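Local coordinates for transcriptional activator PlcR protein (Bacillus thuringiensis, PDB 3U3W) that activates transcription of virulence genes by binding DNA in response to the quorum-sensing signal peptide PapR, at residues E93-V98 / L126-Y131; E137-L142 / N163-N168; Y156-I161 / I175-Q180. All coordinates share one frame; numbering follows the deposited sequence. Where two conformers were deposited one is given.

In the fold
All three contacts lie in the all-helical C-terminal domain, which belongs to the RNPP family and to the TPR clan. Interaction 1 comes first along the chain and joins helix 91-102 to the loop between helices 109-125 and 131-143. Interactions 2 and 3 follow with alternating segments and share helix 153-167. Their centres are about 8 Å apart, and Leu138 packs on Ile161 between them. Interaction 1 is centred about 14 Å from interaction 2, and the two touch through Tyr131, which packs on Ile164 and Asn168. The contacts therefore run through successive helices of the array. Helix 153-167 also meets the bound PapR peptide, so interactions 2 and 3 join peptide-contacting residues to neighbouring helices.

Interaction 1. Residues E93-V98 / L126-Y131; sequences EIYNKV and LKKVDY
The backbones of Tyr95 and Leu126 stay well apart: their CA atoms, the nearest pair, are 8.8 Å from each other. Tyr95 is on helix 91-102, and Leu126 is in the loop that follows helix 109-125. The loop begins with a Schellman motif, in which Lys127 leaves the helix with a positive phi of 65°. Asp130 then caps the start of helix 131-143, its OD1 bonding to the backbone N of Tyr133.

Side chains bridge the gap. The Tyr95 ring points across it because CG lies anti to the backbone N (chi1 178°). Lys128 lays its aliphatic end over one face of this ring. Its CD is 3.6 Å from CZ of Tyr95 and makes a CH-pi contact. Its chain bends at the last torsion, and NZ ends 5.1 Å from the Tyr95 ring centroid. That cation-pi attraction is weak at most. Leu126 meets the base of the same side chain, with CD1 3.7 Å from CB of Tyr95.

No hydrogen bond crosses this surface contact. Its chemistry is mainly dispersion, between the lysine methylenes and the ring face and between the leucine and the base of the tyrosine. The lysine probably contributes more through its methylenes than through its charge.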
ATOM      1  N   GLU A  93      11.861  22.095   7.649  0.97 27.04           N
ATOM      2  CA  GLU A  93      12.567  21.402   6.579  0.97 34.22           C
ATOM      3  C   GLU A  93      11.724  21.272   5.324  0.97 31.41           C
ATOM      4  O   GLU A  93      12.211  21.492   4.225  0.97 35.19           O
ATOM      5  CB  GLU A  93      13.036  20.032   7.040  0.97 35.39           C
ATOM      6  CG  GLU A  93      13.214  19.976   8.525  0.97 57.55           C
ATOM      7  CD  GLU A  93      14.044  18.798   8.950  0.97 68.02           C
ATOM      8  OE1 GLU A  93      14.748  18.234   8.079  0.97 69.31           O
ATOM      9  OE2 GLU A  93      13.990  18.442  10.151  0.97 53.93           O
ATOM     10  N   ILE A  94      10.460  20.908   5.486  1.00 35.14           N
ATOM     11  CA  ILE A  94       9.564  20.853   4.345  1.00 40.26           C
ATOM     12  C   ILE A  94       9.553  22.180   3.612  1.00 31.88           C
ATOM     13  O   ILE A  94       9.639  22.238   2.380  1.00 36.53           O
ATOM     14  CB  ILE A  94       8.138  20.509   4.788  1.00 36.90           C
ATOM     15  CG1 ILE A  94       8.143  19.114   5.425  1.00 35.56           C
ATOM     16  CG2 ILE A  94       7.163  20.642   3.599  1.00 18.84           C
ATOM     17  CD1 ILE A  94       6.770  18.532   5.738  1.00 32.52           C
ATOM     18  N   TYR A  95       9.432  23.249   4.387  1.00 30.84           N
ATOM     19  CA  TYR A  95       9.381  24.601   3.849  1.00 32.51           C
ATOM     20  C   TYR A  95      10.614  24.920   2.992  1.00 33.06           C
ATOM     21  O   TYR A  95      10.498  25.397   1.858  1.00 35.79           O
ATOM     22  CB  TYR A  95       9.236  25.604   5.001  1.00 29.71           C
ATOM     23  CG  TYR A  95       9.215  27.042   4.570  1.00 34.38           C
ATOM     24  CD1 TYR A  95       8.035  27.638   4.119  1.00 40.16           C
ATOM     25  CD2 TYR A  95      10.372  27.816   4.614  1.00 33.71           C
ATOM     26  CE1 TYR A  95       8.007  28.962   3.723  1.00 33.57           C
ATOM     27  CE2 TYR A  95      10.354  29.146   4.227  1.00 38.36           C
ATOM     28  CZ  TYR A  95       9.177  29.710   3.782  1.00 42.99           C
ATOM     29  OH  TYR A  95       9.178  31.020   3.387  1.00 49.78           O
ATOM     30  N   ASN A  96      11.793  24.649   3.537  1.00 31.80           N
ATOM     31  CA  ASN A  96      13.046  24.832   2.799  1.00 39.98           C
ATOM     32  C   ASN A  96      13.211  23.877   1.623  1.00 39.23           C
ATOM     33  O   ASN A  96      13.559  24.298   0.511  1.00 36.16           O
ATOM     34  CB  ASN A  96      14.246  24.693   3.733  1.00 37.77           C
ATOM     35  CG  ASN A  96      14.339  25.824   4.731  1.00 33.90           C
ATOM     36  OD1 ASN A  96      14.016  26.972   4.414  1.00 34.44           O
ATOM     37  ND2 ASN A  96      14.775  25.509   5.945  1.00 45.92           N
ATOM     38  N   LYS A  97      12.959  22.593   1.871  1.00 35.22           N
ATOM     39  CA  LYS A  97      13.127  21.564   0.847  1.00 31.92           C
ATOM     40  C   LYS A  97      12.236  21.847  -0.366  1.00 36.77           C
ATOM     41  O   LYS A  97      12.692  21.852  -1.512  1.00 37.46           O
ATOM     42  CB  LYS A  97      12.826  20.181   1.435  1.00 36.51           C
ATOM     43  CG  LYS A  97      12.710  19.060   0.404  1.00 33.19           C
ATOM     44  CD  LYS A  97      12.466  17.713   1.075  1.00 41.47           C
ATOM     45  CE  LYS A  97      12.463  16.582   0.056  1.00 46.43           C
ATOM     46  NZ  LYS A  97      13.788  16.468  -0.635  1.00 40.60           N
ATOM     47  N   VAL A  98      10.965  22.109  -0.105  1.00 33.02           N
ATOM     48  CA  VAL A  98      10.001  22.346  -1.167  1.00 36.72           C
ATOM     49  C   VAL A  98      10.202  23.692  -1.880  1.00 42.50           C
ATOM     50  O   VAL A  98       9.983  23.811  -3.096  1.00 34.28           O
ATOM     51  CB  VAL A  98       8.572  22.246  -0.608  1.00 35.24           C
ATOM     52  CG1 VAL A  98       7.579  22.934  -1.521  1.00 26.93           C
ATOM     53  CG2 VAL A  98       8.215  20.790  -0.388  1.00 32.45           C
ATOM     54  N   LEU A 126       3.998  27.264  10.189  1.00 38.64           N
ATOM     55  CA  LEU A 126       5.115  28.064  10.667  1.00 38.97           C
ATOM     56  C   LEU A 126       4.683  29.500  10.983  1.00 32.20           C
ATOM     57  O   LEU A 126       5.487  30.327  11.409  1.00 41.60           O
ATOM     58  CB  LEU A 126       6.266  28.038   9.647  1.00 39.65           C
ATOM     59  CG  LEU A 126       6.939  26.677   9.435  1.00 41.90           C
ATOM     60  CD1 LEU A 126       7.993  26.747   8.344  1.00 34.30           C
ATOM     61  CD2 LEU A 126       7.540  26.162  10.721  1.00 27.71           C
ATOM     62  N   LYS A 127       3.411  29.799  10.768  1.00 37.81           N
ATOM     63  CA  LYS A 127       2.887  31.124  11.091  1.00 48.23           C
ATOM     64  C   LYS A 127       3.505  32.229  10.228  1.00 37.75           C
ATOM     65  O   LYS A 127       3.575  33.383  10.631  1.00 43.13           O
ATOM     66  CB  LYS A 127       3.072  31.411  12.586  1.00 40.40           C
ATOM     67  CG  LYS A 127       2.317  30.411  13.471  1.00 46.60           C
ATOM     68  CD  LYS A 127       2.504  30.684  14.957  1.00 50.75           C
ATOM     69  CE  LYS A 127       1.929  29.557  15.815  1.00 58.56           C
ATOM     70  NZ  LYS A 127       0.446  29.425  15.708  1.00 60.73           N
ATOM     71  N   LYS A 128       3.948  31.857   9.035  1.00 37.18           N
ATOM     72  CA  LYS A 128       4.440  32.807   8.056  1.00 28.19           C
ATOM     73  C   LYS A 128       3.281  33.395   7.252  1.00 42.40           C
ATOM     74  O   LYS A 128       3.397  34.452   6.620  1.00 40.61           O
ATOM     75  CB  LYS A 128       5.438  32.124   7.122  1.00 33.18           C
ATOM     76  CG  LYS A 128       6.739  31.686   7.809  1.00 36.42           C
ATOM     77  CD  LYS A 128       7.653  30.910   6.847  1.00 28.37           C
ATOM     78  CE  LYS A 128       9.128  31.069   7.206  1.00 40.81           C
ATOM     79  NZ  LYS A 128       9.392  30.811   8.655  1.00 43.45           N
ATOM     80  N   VAL A 129       2.151  32.701   7.273  1.00 42.63           N
ATOM     81  CA  VAL A 129       0.961  33.194   6.603  1.00 31.55           C
ATOM     82  C   VAL A 129      -0.253  32.846   7.444  1.00 42.47           C
ATOM     83  O   VAL A 129      -0.221  31.899   8.227  1.00 44.47           O
ATOM     84  CB  VAL A 129       0.848  32.663   5.161  1.00 40.22           C
ATOM     85  CG1 VAL A 129      -0.553  32.815   4.674  1.00 47.62           C
ATOM     86  CG2 VAL A 129       1.815  33.429   4.227  1.00 36.88           C
ATOM     87  N   ASP A 130      -1.314  33.633   7.318  1.00 39.60           N
ATOM     88  CA  ASP A 130      -2.459  33.458   8.197  1.00 40.22           C
ATOM     89  C   ASP A 130      -3.408  32.412   7.631  1.00 38.04           C
ATOM     90  O   ASP A 130      -3.418  32.158   6.424  1.00 40.61           O
ATOM     91  CB  ASP A 130      -3.166  34.804   8.496  1.00 35.26           C
ATOM     92  CG  ASP A 130      -3.961  35.332   7.323  1.00 27.65           C
ATOM     93  OD1 ASP A 130      -4.946  34.685   6.930  1.00 49.72           O
ATOM     94  OD2 ASP A 130      -3.627  36.412   6.796  1.00 53.34           O
ATOM     95  N   TYR A 131      -4.205  31.816   8.513  1.00 34.82           N
ATOM     96  CA  TYR A 131      -5.064  30.695   8.150  1.00 30.60           C
ATOM     97  C   TYR A 131      -5.957  31.000   6.954  1.00 34.77           C
ATOM     98  O   TYR A 131      -6.239  30.115   6.148  1.00 31.68           O
ATOM     99  CB  TYR A 131      -5.920  30.256   9.337  1.00 34.40           C
ATOM    100  CG  TYR A 131      -7.183  31.078   9.540  1.00 33.53           C
ATOM    101  CD1 TYR A 131      -8.366  30.745   8.886  1.00 31.27           C
ATOM    102  CD2 TYR A 131      -7.194  32.173  10.393  1.00 36.44           C
ATOM    103  CE1 TYR A 131      -9.525  31.480   9.072  1.00 33.02           C
ATOM    104  CE2 TYR A 131      -8.345  32.924  10.581  1.00 43.24           C
ATOM    105  CZ  TYR A 131      -9.506  32.576   9.916  1.00 48.42           C
ATOM    106  OH  TYR A 131     -10.650  33.322  10.108  1.00 58.14           O
TER

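Interaction 2. Residues E137-L142 / N163-N168; sequences ELKKLL and NIYAEN
Lys139 reaches from helix 131-143 to Tyr165 on helix 153-167. Its CB points toward the partner segment, and CG stands beside the backbone N, anti to the carbonyl carbon (chi1 -78°). Beyond CG the chain is extended, so CD and CE carry the ammonium group to the hydroxyl of Tyr165. On the way the side chain also packs on Ile161. CE comes within 3.6 Å of OH of Tyr165. At the tip, NZ donates a hydrogen bond to OH of Tyr165, 2.7 Å long. The ammonium lies at the edge of the ring, near its plane, and not over a face. NZ is 3.9 Å from CZ of Tyr165, so the hydroxyl is what it grips. The two side chains cross at about a right angle. The positive charge would probably draw electron density toward the phenol oxygen.

This polar bridge accompanies an apolar contact between the same helices. Helices 131-143 and 153-167 are consecutive in the TPR-like helical domain of this RNPP-family regulator. One residue back on each helix, Leu138 and Ile164 point toward each other, and their CD1 atoms are 4.2 Å apart. Ile164 also packs on Tyr124 of helix 109-125 and on an aromatic side chain of the bound peptide.

Two other polar groups are held locally. NZ of Lys140 forms a salt bridge with OE1 of Glu137 one turn back; OE1 accepts with its syn lone pair. ND2 of Asn168 bonds to the backbone O of Ile164 at 2.7 Å. The N-H points almost straight at its acceptor (174°), and the acceptor lies in the amide plane of Asn168. ND2 also bonds to OH of Tyr124, which is a partner of OE2 of Glu167 as well.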
ATOM      1  N   GLU A 137      -5.426  30.037  -0.955  1.00 34.07           N
ATOM      2  CA  GLU A 137      -4.442  29.502  -1.883  1.00 37.25           C
ATOM      3  C   GLU A 137      -4.725  28.021  -2.171  1.00 39.59           C
ATOM      4  O   GLU A 137      -4.671  27.573  -3.323  1.00 35.99           O
ATOM      5  CB  GLU A 137      -3.030  29.696  -1.350  1.00 36.85           C
ATOM      6  CG  GLU A 137      -2.568  31.147  -1.357  1.00 43.74           C
ATOM      7  CD  GLU A 137      -2.831  31.843  -2.693  1.00 58.09           C
ATOM      8  OE1 GLU A 137      -2.532  31.261  -3.760  1.00 51.33           O
ATOM      9  OE2 GLU A 137      -3.350  32.980  -2.674  1.00 59.57           O
ATOM     10  N   LEU A 138      -5.042  27.272  -1.125  1.00 29.96           N
ATOM     11  CA  LEU A 138      -5.427  25.875  -1.288  1.00 35.58           C
ATOM     12  C   LEU A 138      -6.651  25.708  -2.192  1.00 29.20           C
ATOM     13  O   LEU A 138      -6.646  24.879  -3.095  1.00 30.83           O
ATOM     14  CB  LEU A 138      -5.658  25.228   0.071  1.00 26.80           C
ATOM     15  CG  LEU A 138      -4.341  25.043   0.797  1.00 22.79           C
ATOM     16  CD1 LEU A 138      -4.561  24.418   2.157  1.00 26.77           C
ATOM     17  CD2 LEU A 138      -3.446  24.178  -0.064  1.00 27.09           C
ATOM     18  N   LYS A 139      -7.686  26.513  -1.966  1.00 32.73           N
ATOM     19  CA  LYS A 139      -8.874  26.464  -2.809  1.00 32.96           C
ATOM     20  C   LYS A 139      -8.549  26.731  -4.277  1.00 32.13           C
ATOM     21  O   LYS A 139      -9.216  26.220  -5.171  1.00 45.93           O
ATOM     22  CB  LYS A 139      -9.957  27.428  -2.295  1.00 33.83           C
ATOM     23  CG  LYS A 139     -10.718  26.872  -1.096  1.00 36.52           C
ATOM     24  CD  LYS A 139     -11.755  27.839  -0.548  1.00 36.24           C
ATOM     25  CE  LYS A 139     -12.744  27.082   0.337  1.00 45.44           C
ATOM     26  NZ  LYS A 139     -13.634  27.956   1.138  1.00 41.36           N
ATOM     27  N   LYS A 140      -7.508  27.514  -4.521  1.00 34.58           N
ATOM     28  CA  LYS A 140      -7.123  27.865  -5.882  1.00 41.07           C
ATOM     29  C   LYS A 140      -6.472  26.684  -6.590  1.00 38.08           C
ATOM     30  O   LYS A 140      -6.677  26.481  -7.780  1.00 48.53           O
ATOM     31  CB  LYS A 140      -6.222  29.110  -5.892  1.00 38.13           C
ATOM     32  CG  LYS A 140      -7.008  30.432  -5.903  1.00 46.81           C
ATOM     33  CD  LYS A 140      -6.132  31.658  -5.580  1.00 54.47           C
ATOM     34  CE  LYS A 140      -4.821  31.662  -6.369  1.00 75.40           C
ATOM     35  NZ  LYS A 140      -3.972  32.858  -6.051  1.00 83.64           N
ATOM     36  N   LEU A 141      -5.691  25.903  -5.851  1.00 41.60           N
ATOM     37  CA  LEU A 141      -5.178  24.634  -6.364  1.00 37.12           C
ATOM     38  C   LEU A 141      -6.337  23.719  -6.759  1.00 33.07           C
ATOM     39  O   LEU A 141      -6.284  23.060  -7.788  1.00 44.51           O
ATOM     40  CB  LEU A 141      -4.292  23.941  -5.327  1.00 25.27           C
ATOM     41  CG  LEU A 141      -3.102  24.726  -4.782  1.00 28.64           C
ATOM     42  CD1 LEU A 141      -2.261  23.878  -3.799  1.00 28.00           C
ATOM     43  CD2 LEU A 141      -2.246  25.256  -5.919  1.00 20.39           C
ATOM     44  N   LEU A 142      -7.389  23.679  -5.949  1.00 30.86           N
ATOM     45  CA  LEU A 142      -8.567  22.876  -6.300  1.00 37.54           C
ATOM     46  C   LEU A 142      -9.196  23.377  -7.573  1.00 45.49           C
ATOM     47  O   LEU A 142      -9.571  22.593  -8.436  1.00 48.37           O
ATOM     48  CB  LEU A 142      -9.631  22.915  -5.206  1.00 25.69           C
ATOM     49  CG  LEU A 142      -9.225  22.367  -3.843  1.00 44.56           C
ATOM     50  CD1 LEU A 142     -10.451  22.267  -2.971  1.00 28.34           C
ATOM     51  CD2 LEU A 142      -8.529  21.008  -3.977  1.00 31.06           C
ATOM     52  N   ASN A 163      -8.828  20.807   8.054  1.00 21.65           N
ATOM     53  CA  ASN A 163      -8.029  20.911   9.272  1.00 27.82           C
ATOM     54  C   ASN A 163      -7.872  22.352   9.724  1.00 25.73           C
ATOM     55  O   ASN A 163      -7.856  22.642  10.912  1.00 31.89           O
ATOM     56  CB  ASN A 163      -6.612  20.345   9.053  1.00 26.16           C
ATOM     57  CG  ASN A 163      -6.571  18.816   9.037  1.00 34.41           C
ATOM     58  OD1 ASN A 163      -7.531  18.150   9.406  1.00 30.81           O
ATOM     59  ND2 ASN A 163      -5.443  18.263   8.620  1.00 26.07           N
ATOM     60  N   ILE A 164      -7.712  23.248   8.760  1.00 26.76           N
ATOM     61  CA  ILE A 164      -7.398  24.633   9.064  1.00 33.39           C
ATOM     62  C   ILE A 164      -8.645  25.381   9.541  1.00 30.86           C
ATOM     63  O   ILE A 164      -8.577  26.119  10.525  1.00 26.02           O
ATOM     64  CB  ILE A 164      -6.724  25.335   7.875  1.00 30.56           C
ATOM     65  CG1 ILE A 164      -5.370  24.673   7.596  1.00 23.68           C
ATOM     66  CG2 ILE A 164      -6.557  26.836   8.159  1.00 27.12           C
ATOM     67  CD1 ILE A 164      -4.718  25.133   6.319  1.00 24.31           C
ATOM     68  N   TYR A 165      -9.771  25.170   8.861  1.00 23.60           N
ATOM     69  CA  TYR A 165     -11.074  25.628   9.364  1.00 31.04           C
ATOM     70  C   TYR A 165     -11.251  25.143  10.797  1.00 36.86           C
ATOM     71  O   TYR A 165     -11.618  25.911  11.695  1.00 33.23           O
ATOM     72  CB  TYR A 165     -12.224  25.072   8.520  1.00 29.04           C
ATOM     73  CG  TYR A 165     -12.534  25.845   7.257  1.00 33.62           C
ATOM     74  CD1 TYR A 165     -12.594  27.229   7.265  1.00 32.32           C
ATOM     75  CD2 TYR A 165     -12.777  25.179   6.050  1.00 35.71           C
ATOM     76  CE1 TYR A 165     -12.878  27.945   6.104  1.00 32.41           C
ATOM     77  CE2 TYR A 165     -13.065  25.879   4.886  1.00 30.97           C
ATOM     78  CZ  TYR A 165     -13.117  27.268   4.922  1.00 42.09           C
ATOM     79  OH  TYR A 165     -13.409  27.988   3.780  1.00 37.75           O
ATOM     80  N   ALA A 166     -10.967  23.866  11.024  1.00 27.02           N
ATOM     81  CA  ALA A 166     -11.296  23.282  12.316  1.00 38.54           C
ATOM     82  C   ALA A 166     -10.449  23.839  13.452  1.00 23.83           C
ATOM     83  O   ALA A 166     -10.937  24.048  14.556  1.00 34.14           O
ATOM     84  CB  ALA A 166     -11.235  21.749  12.271  1.00 26.16           C
ATOM     85  N   GLU A 167      -9.177  24.077  13.208  1.00 29.94           N
ATOM     86  CA  GLU A 167      -8.346  24.514  14.317  1.00 37.45           C
ATOM     87  C   GLU A 167      -8.363  26.036  14.515  1.00 37.84           C
ATOM     88  O   GLU A 167      -7.740  26.558  15.437  1.00 33.90           O
ATOM     89  CB  GLU A 167      -6.937  23.940  14.217  1.00 24.40           C
ATOM     90  CG  GLU A 167      -6.041  24.534  13.182  1.00 38.78           C
ATOM     91  CD  GLU A 167      -4.625  23.986  13.314  1.00 45.95           C
ATOM     92  OE1 GLU A 167      -4.369  23.231  14.283  1.00 45.08           O
ATOM     93  OE2 GLU A 167      -3.779  24.303  12.454  1.00 40.90           O
ATOM     94  N   ASN A 168      -9.110  26.727  13.657  1.00 33.87           N
ATOM     95  CA  ASN A 168      -9.331  28.158  13.795  1.00 36.58           C
ATOM     96  C   ASN A 168     -10.792  28.524  14.127  1.00 40.92           C
ATOM     97  O   ASN A 168     -11.281  29.597  13.744  1.00 40.54           O
ATOM     98  CB  ASN A 168      -8.841  28.897  12.539  1.00 33.71           C
ATOM     99  CG  ASN A 168      -7.336  28.827  12.379  1.00 39.92           C
ATOM    100  OD1 ASN A 168      -6.607  29.687  12.881  1.00 44.36           O
ATOM    101  ND2 ASN A 168      -6.858  27.792  11.689  1.00 38.52           N
TER

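Interaction 3. Residues Y156-I161 / I175-Q180; sequences YIENAI and IDLFEQ
Leu177 on helix 171-187 packs against Glu158 and Ile161 on helix 153-167. The two helical segments run nearly antiparallel, at 162°, with axes 9.4 Å apart at closest approach.

The van der Waals contacts centre on Leu177. Its CG lies anti to the backbone N (chi1 -177°), which carries the branch across to the other helix. CD2 sits 3.6 Å from CG2 of Ile161, its apolar partner, and also presses on the backbone, 3.4 Å from O of Glu158. CD1 turns to the Glu158 side chain, 4.2 Å from OE2. That carboxylate has its hydrogen-bond partner in Gln184.

A polar atom meets an aromatic edge at the second pair. OD1 of Asn159 lies in the plane of the Phe178 ring, 3.6 Å from CE1 of Phe178. The amide and ring planes are 53° apart. Both ends of the amide are held by other partners: OD1 accepts a bond from ND2 of Asn201, and ND2 donates one to the backbone of the bound peptide. No hydrogen bond joins the two segments.

Helix 192-208 also touches this contact, through Asn201 on Phe178 and Phe194 on Asn159. Leu142 of helix 131-143 packs on Ile157 and Glu158, and Trp117 of helix 109-125 on Ile157 and Ala160.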
ATOM      1  N   TYR A 156      -6.545  15.227  -0.622  1.00 24.57           N
ATOM      2  CA  TYR A 156      -5.529  15.585   0.360  1.00 32.89           C
ATOM      3  C   TYR A 156      -5.536  17.098   0.646  1.00 30.47           C
ATOM      4  O   TYR A 156      -5.389  17.535   1.788  1.00 31.02           O
ATOM      5  CB  TYR A 156      -4.150  15.164  -0.121  1.00 31.68           C
ATOM      6  CG  TYR A 156      -3.986  13.685  -0.396  1.00 34.36           C
ATOM      7  CD1 TYR A 156      -4.803  12.749   0.216  1.00 36.20           C
ATOM      8  CD2 TYR A 156      -2.992  13.226  -1.269  1.00 34.27           C
ATOM      9  CE1 TYR A 156      -4.646  11.381  -0.035  1.00 38.68           C
ATOM     10  CE2 TYR A 156      -2.827  11.886  -1.526  1.00 28.19           C
ATOM     11  CZ  TYR A 156      -3.657  10.958  -0.905  1.00 45.21           C
ATOM     12  OH  TYR A 156      -3.506   9.610  -1.149  1.00 39.31           O
ATOM     13  N   ILE A 157      -5.718  17.888  -0.406  1.00 26.82           N
ATOM     14  CA  ILE A 157      -5.831  19.336  -0.276  1.00 27.49           C
ATOM     15  C   ILE A 157      -7.115  19.737   0.499  1.00 36.07           C
ATOM     16  O   ILE A 157      -7.083  20.609   1.378  1.00 25.00           O
ATOM     17  CB  ILE A 157      -5.716  20.015  -1.670  1.00 28.67           C
ATOM     18  CG1 ILE A 157      -4.305  19.790  -2.236  1.00 28.53           C
ATOM     19  CG2 ILE A 157      -6.004  21.521  -1.588  1.00 19.42           C
ATOM     20  CD1 ILE A 157      -4.155  20.119  -3.711  1.00 29.14           C
ATOM     21  N   GLU A 158      -8.231  19.074   0.201  1.00 24.86           N
ATOM     22  CA  GLU A 158      -9.450  19.300   0.967  1.00 26.41           C
ATOM     23  C   GLU A 158      -9.289  18.970   2.443  1.00 28.69           C
ATOM     24  O   GLU A 158      -9.870  19.644   3.303  1.00 28.52           O
ATOM     25  CB  GLU A 158     -10.622  18.537   0.359  1.00 32.21           C
ATOM     26  CG  GLU A 158     -11.122  19.177  -0.927  1.00 33.61           C
ATOM     27  CD  GLU A 158     -12.035  18.260  -1.711  1.00 49.88           C
ATOM     28  OE1 GLU A 158     -11.934  18.224  -2.957  1.00 70.25           O
ATOM     29  OE2 GLU A 158     -12.856  17.573  -1.081  1.00 45.81           O
ATOM     30  N   ASN A 159      -8.501  17.939   2.741  1.00 28.00           N
ATOM     31  CA  ASN A 159      -8.285  17.551   4.117  1.00 16.81           C
ATOM     32  C   ASN A 159      -7.515  18.643   4.839  1.00 21.77           C
ATOM     33  O   ASN A 159      -7.890  19.026   5.938  1.00 29.02           O
ATOM     34  CB  ASN A 159      -7.578  16.186   4.228  1.00 20.23           C
ATOM     35  CG  ASN A 159      -7.120  15.877   5.660  1.00 21.77           C
ATOM     36  OD1 ASN A 159      -7.891  15.432   6.512  1.00 20.04           O
ATOM     37  ND2 ASN A 159      -5.873  16.148   5.930  1.00 17.63           N
ATOM     38  N   ALA A 160      -6.451  19.156   4.226  1.00 23.76           N
ATOM     39  CA  ALA A 160      -5.736  20.326   4.780  1.00 28.78           C
ATOM     40  C   ALA A 160      -6.672  21.531   5.020  1.00 25.98           C
ATOM     41  O   ALA A 160      -6.698  22.104   6.104  1.00 23.75           O
ATOM     42  CB  ALA A 160      -4.551  20.729   3.888  1.00 17.65           C
ATOM     43  N   ILE A 161      -7.461  21.887   4.011  1.00 23.37           N
ATOM     44  CA  ILE A 161      -8.445  22.942   4.171  1.00 28.05           C
ATOM     45  C   ILE A 161      -9.360  22.686   5.376  1.00 33.36           C
ATOM     46  O   ILE A 161      -9.578  23.574   6.196  1.00 24.60           O
ATOM     47  CB  ILE A 161      -9.282  23.128   2.892  1.00 36.21           C
ATOM     48  CG1 ILE A 161      -8.417  23.710   1.766  1.00 26.57           C
ATOM     49  CG2 ILE A 161     -10.477  24.021   3.178  1.00 27.11           C
ATOM     50  CD1 ILE A 161      -9.066  23.682   0.377  1.00 18.54           C
ATOM     51  N   ILE A 175     -16.103  20.239   9.973  1.00 33.58           N
ATOM     52  CA  ILE A 175     -16.853  18.994  10.079  1.00 32.04           C
ATOM     53  C   ILE A 175     -17.616  18.657   8.786  1.00 34.51           C
ATOM     54  O   ILE A 175     -17.595  17.520   8.331  1.00 32.39           O
ATOM     55  CB  ILE A 175     -17.760  18.999  11.316  1.00 32.50           C
ATOM     56  CG1 ILE A 175     -16.896  18.800  12.579  1.00 30.99           C
ATOM     57  CG2 ILE A 175     -18.839  17.942  11.175  1.00 27.26           C
ATOM     58  CD1 ILE A 175     -17.542  19.266  13.907  1.00 25.91           C
ATOM     59  N   ASP A 176     -18.257  19.652   8.186  0.59 30.98           N
ATOM     60  CA  ASP A 176     -18.969  19.429   6.936  0.59 30.71           C
ATOM     61  C   ASP A 176     -18.026  19.065   5.787  0.59 34.65           C
ATOM     62  O   ASP A 176     -18.394  18.292   4.910  0.59 37.23           O
ATOM     63  CB  ASP A 176     -19.848  20.640   6.573  0.59 38.96           C
ATOM     64  CG  ASP A 176     -21.183  20.660   7.335  0.59 44.95           C
ATOM     65  OD1 ASP A 176     -21.763  19.576   7.602  0.59 39.84           O
ATOM     66  OD2 ASP A 176     -21.659  21.771   7.660  0.59 50.50           O
ATOM     67  N   LEU A 177     -16.810  19.611   5.794  1.00 33.92           N
ATOM     68  CA  LEU A 177     -15.828  19.298   4.766  1.00 26.88           C
ATOM     69  C   LEU A 177     -15.263  17.880   4.953  1.00 34.42           C
ATOM     70  O   LEU A 177     -15.081  17.143   3.983  1.00 27.37           O
ATOM     71  CB  LEU A 177     -14.722  20.356   4.692  1.00 27.18           C
ATOM     72  CG  LEU A 177     -13.687  20.109   3.580  1.00 44.68           C
ATOM     73  CD1 LEU A 177     -14.326  19.614   2.270  1.00 39.16           C
ATOM     74  CD2 LEU A 177     -12.805  21.335   3.311  1.00 30.95           C
ATOM     75  N   PHE A 178     -15.022  17.489   6.199  1.00 26.16           N
ATOM     76  CA  PHE A 178     -14.631  16.113   6.492  1.00 23.63           C
ATOM     77  C   PHE A 178     -15.669  15.110   5.988  1.00 38.92           C
ATOM     78  O   PHE A 178     -15.324  14.121   5.321  1.00 29.48           O
ATOM     79  CB  PHE A 178     -14.386  15.920   7.991  1.00 22.97           C
ATOM     80  CG  PHE A 178     -13.124  16.564   8.465  1.00 20.68           C
ATOM     81  CD1 PHE A 178     -11.917  16.327   7.794  1.00 23.96           C
ATOM     82  CD2 PHE A 178     -13.128  17.422   9.552  1.00 18.70           C
ATOM     83  CE1 PHE A 178     -10.737  16.938   8.202  1.00 20.43           C
ATOM     84  CE2 PHE A 178     -11.951  18.030   9.971  1.00 24.84           C
ATOM     85  CZ  PHE A 178     -10.749  17.781   9.289  1.00 24.35           C
ATOM     86  N   GLU A 179     -16.939  15.362   6.300  1.00 37.96           N
ATOM     87  CA  GLU A 179     -18.005  14.495   5.820  1.00 33.31           C
ATOM     88  C   GLU A 179     -18.022  14.423   4.292  1.00 29.18           C
ATOM     89  O   GLU A 179     -18.231  13.355   3.741  1.00 36.33           O
ATOM     90  CB  GLU A 179     -19.363  14.934   6.356  1.00 33.63           C
ATOM     91  CG  GLU A 179     -19.505  14.812   7.865  1.00 39.82           C
ATOM     92  CD  GLU A 179     -20.890  15.225   8.337  1.00 43.64           C
ATOM     93  OE1 GLU A 179     -21.643  15.795   7.521  1.00 36.73           O
ATOM     94  OE2 GLU A 179     -21.230  14.966   9.512  1.00 43.47           O
ATOM     95  N   GLN A 180     -17.798  15.539   3.605  1.00 30.61           N
ATOM     96  CA  GLN A 180     -17.752  15.499   2.138  1.00 33.23           C
ATOM     97  C   GLN A 180     -16.613  14.630   1.624  1.00 36.57           C
ATOM     98  O   GLN A 180     -16.779  13.939   0.623  1.00 37.57           O
ATOM     99  CB  GLN A 180     -17.582  16.886   1.532  1.00 26.36           C
ATOM    100  CG  GLN A 180     -18.831  17.693   1.295  1.00 49.44           C
ATOM    101  CD  GLN A 180     -18.476  19.126   0.911  1.00 73.17           C
ATOM    102  OE1 GLN A 180     -18.853  20.077   1.604  1.00 70.41           O
ATOM    103  NE2 GLN A 180     -17.713  19.282  -0.179  1.00 65.22           N
TER